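Local structure of adenylate cyclase (6YP4) at residues A[131-136]-A[197-202]. The protein hydrolyses tripolyphosphate as its dominant activity, despite its naming as a putative adenylyl cyclase, and belongs to the CYTH family of metal-binding proteins. Sequence-based numbering, arbitrary orientation. Where two conformers were deposited one is given.
Sequences GGFRNV and AVFRSG
F199, on the short C-terminal helix, lies against F133 and the two glycines before it, G131 and G132, and so shows how one aromatic side chain can dock a helix on a sheet. The axis of the helical segment 197-201 passes 9.4 Å from that of strand 131-136, and no hydrogen bond joins the two segments. Along the helix, V198 turns to Y155 of the adjoining strand 147-155 before F199 takes up the contact. With its CG anti to the backbone N (chi1 169°), F199 carries its ring out to the backbone of G131 and G132. At the far end of that ring CZ comes within 3.4 Å of G132 N and 3.6 Å of G131 C, while CE2 lies 3.6 Å from G132 O; a CB on G131 would crowd CZ, whereas one on G132 would point away from the ring. Nearer the helix, CB of F199 packs 3.7 Å from CE2 of F133, and the two rings meet obliquely, their planes at 46°. Cutting F199 back to an alanine would keep CB beside F133 but would probably open a gap beside the glycine backbone, with the helix held less firmly to the strand. Past F199, V198 O accepts hydrogen bonds from S201 OG, 2.9 Å away, and from G202 N, and G202 leaves the helix with positive phi. F133 also meets Y155 and touches K195, a residue of the nucleotide-analogue pocket. The contact thus packs the C-terminal helix 195-201 against strand 127-141 of the curled antiparallel sheet that forms the CYTH tunnel fold.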
ATOM      1  N   GLY A 131      -2.082  25.969  -2.518  1.00 29.98           N
ATOM      2  CA  GLY A 131      -3.400  25.414  -2.733  1.00 34.27           C
ATOM      3  C   GLY A 131      -3.333  23.916  -2.959  1.00 33.21           C
ATOM      4  O   GLY A 131      -2.347  23.253  -2.618  1.00 30.38           O
ATOM      5  N   GLY A 132      -4.384  23.382  -3.562  1.00 30.45           N
ATOM      6  CA  GLY A 132      -4.414  21.951  -3.802  1.00 32.84           C
ATOM      7  C   GLY A 132      -5.666  21.502  -4.513  1.00 38.67           C
ATOM      8  O   GLY A 132      -6.374  22.304  -5.128  1.00 31.08           O
ATOM      9  N   PHE A 133      -5.931  20.200  -4.428  1.00 23.80           N
ATOM     10  CA  PHE A 133      -7.054  19.597  -5.133  1.00 26.57           C
ATOM     11  C   PHE A 133      -7.406  18.276  -4.461  1.00 30.10           C
ATOM     12  O   PHE A 133      -6.661  17.759  -3.628  1.00 24.64           O
ATOM     13  CB  PHE A 133      -6.751  19.397  -6.629  1.00 23.86           C
ATOM     14  CG  PHE A 133      -5.515  18.576  -6.902  1.00 30.52           C
ATOM     15  CD1 PHE A 133      -5.594  17.191  -7.051  1.00 25.29           C
ATOM     16  CD2 PHE A 133      -4.268  19.187  -7.015  1.00 31.69           C
ATOM     17  CE1 PHE A 133      -4.447  16.424  -7.288  1.00 26.39           C
ATOM     18  CE2 PHE A 133      -3.119  18.423  -7.267  1.00 31.91           C
ATOM     19  CZ  PHE A 133      -3.214  17.039  -7.396  1.00 29.01           C
ATOM     20  N   ARG A 134      -8.548  17.726  -4.871  1.00 29.18           N
ATOM     21  CA  ARG A 134      -9.169  16.542  -4.297  0.53 29.78           C
ATOM     22  C   ARG A 134      -9.028  15.369  -5.275  1.00 26.15           C
ATOM     23  O   ARG A 134      -8.959  15.567  -6.492  1.00 22.93           O
ATOM     24  CB  ARG A 134     -10.653  16.846  -3.990  0.53 34.52           C
ATOM     25  CG  ARG A 134     -11.577  15.685  -3.611  0.53 41.01           C
ATOM     26  CD  ARG A 134     -13.059  16.138  -3.654  0.53 40.42           C
ATOM     27  NE  ARG A 134     -13.975  15.259  -2.913  0.53 37.26           N
ATOM     28  CZ  ARG A 134     -14.721  14.303  -3.465  0.53 38.70           C
ATOM     29  NH1 ARG A 134     -15.522  13.557  -2.708  0.53 40.50           N
ATOM     30  NH2 ARG A 134     -14.677  14.089  -4.773  0.53 31.67           N
ATOM     31  N   ASN A 135      -8.970  14.148  -4.746  1.00 25.92           N
ATOM     32  CA  ASN A 135      -8.874  12.982  -5.620  1.00 21.58           C
ATOM     33  C   ASN A 135      -9.500  11.776  -4.930  1.00 25.08           C
ATOM     34  O   ASN A 135      -9.252  11.542  -3.743  1.00 23.36           O
ATOM     35  CB  ASN A 135      -7.410  12.696  -5.995  1.00 24.01           C
ATOM     36  CG  ASN A 135      -7.246  11.490  -6.927  1.00 27.98           C
ATOM     37  OD1 ASN A 135      -7.543  11.565  -8.127  1.00 30.74           O
ATOM     38  ND2 ASN A 135      -6.718  10.381  -6.386  1.00 25.65           N
ATOM     39  N   VAL A 136     -10.338  11.054  -5.667  1.00 21.48           N
ATOM     40  CA  VAL A 136     -10.904   9.783  -5.231  1.00 22.39           C
ATOM     41  C   VAL A 136     -10.099   8.666  -5.877  1.00 24.60           C
ATOM     42  O   VAL A 136     -10.001   8.597  -7.104  1.00 27.45           O
ATOM     43  CB  VAL A 136     -12.390   9.666  -5.593  1.00 28.90           C
ATOM     44  CG1 VAL A 136     -12.940   8.303  -5.114  1.00 33.34           C
ATOM     45  CG2 VAL A 136     -13.172  10.790  -4.957  1.00 28.44           C
ATOM     46  N   ALA A 197       1.629  18.974 -12.195  1.00 30.53           N
ATOM     47  CA  ALA A 197       1.801  19.840 -13.356  1.00 33.21           C
ATOM     48  C   ALA A 197       0.468  20.391 -13.842  1.00 34.85           C
ATOM     49  O   ALA A 197       0.367  21.577 -14.184  1.00 39.54           O
ATOM     50  CB  ALA A 197       2.502  19.068 -14.478  1.00 35.11           C
ATOM     51  N   VAL A 198      -0.558  19.539 -13.901  1.00 37.41           N
ATOM     52  CA  VAL A 198      -1.879  19.979 -14.347  1.00 36.53           C
ATOM     53  C   VAL A 198      -2.453  21.006 -13.373  1.00 43.71           C
ATOM     54  O   VAL A 198      -3.026  22.027 -13.786  1.00 39.67           O
ATOM     55  CB  VAL A 198      -2.815  18.766 -14.518  1.00 33.26           C
ATOM     56  CG1 VAL A 198      -4.245  19.225 -14.687  1.00 34.09           C
ATOM     57  CG2 VAL A 198      -2.382  17.905 -15.712  1.00 34.67           C
ATOM     58  N   PHE A 199      -2.316  20.743 -12.070  1.00 40.58           N
ATOM     59  CA  PHE A 199      -2.747  21.707 -11.064  1.00 35.09           C
ATOM     60  C   PHE A 199      -2.118  23.070 -11.311  1.00 36.08           C
ATOM     61  O   PHE A 199      -2.827  24.071 -11.479  1.00 49.02           O
ATOM     62  CB  PHE A 199      -2.388  21.194  -9.668  1.00 31.25           C
ATOM     63  CG  PHE A 199      -2.547  22.223  -8.583  1.00 40.13           C
ATOM     64  CD1 PHE A 199      -1.449  22.615  -7.820  1.00 40.96           C
ATOM     65  CD2 PHE A 199      -3.790  22.787  -8.318  1.00 48.31           C
ATOM     66  CE1 PHE A 199      -1.577  23.551  -6.812  1.00 40.26           C
ATOM     67  CE2 PHE A 199      -3.935  23.735  -7.300  1.00 46.14           C
ATOM     68  CZ  PHE A 199      -2.824  24.117  -6.550  1.00 43.34           C
ATOM     69  N   ARG A 200      -0.782  23.124 -11.372  1.00 37.43           N
ATOM     70  CA  ARG A 200      -0.094  24.404 -11.549  1.00 43.15           C
ATOM     71  C   ARG A 200      -0.464  25.068 -12.867  1.00 46.80           C
ATOM     72  O   ARG A 200      -0.519  26.302 -12.943  1.00 44.19           O
ATOM     73  CB  ARG A 200       1.424  24.210 -11.463  1.00 50.73           C
ATOM     74  CG  ARG A 200       1.912  23.633 -10.130  1.00 54.52           C
ATOM     75  CD  ARG A 200       1.658  24.601  -8.972  1.00 57.56           C
ATOM     76  NE  ARG A 200       2.712  25.609  -8.852  1.00 58.76           N
ATOM     77  CZ  ARG A 200       2.533  26.825  -8.345  1.00 56.94           C
ATOM     78  NH1 ARG A 200       1.330  27.196  -7.920  1.00 53.87           N
ATOM     79  NH2 ARG A 200       3.553  27.678  -8.279  1.00 51.85           N
ATOM     80  N   SER A 201      -0.721  24.277 -13.914  1.00 43.17           N
ATOM     81  CA  SER A 201      -1.059  24.852 -15.212  1.00 47.10           C
ATOM     82  C   SER A 201      -2.423  25.533 -15.193  1.00 53.24           C
ATOM     83  O   SER A 201      -2.679  26.431 -16.003  1.00 49.47           O
ATOM     84  CB  SER A 201      -1.030  23.768 -16.286  1.00 41.70           C
ATOM     85  OG  SER A 201      -2.292  23.127 -16.378  1.00 43.06           O
ATOM     86  N   GLY A 202      -3.314  25.113 -14.300  1.00 52.11           N
ATOM     87  CA  GLY A 202      -4.611  25.744 -14.204  1.00 47.36           C
ATOM     88  C   GLY A 202      -5.604  25.363 -15.276  1.00 45.75           C
ATOM     89  O   GLY A 202      -6.663  25.992 -15.364  1.00 49.31           O
TER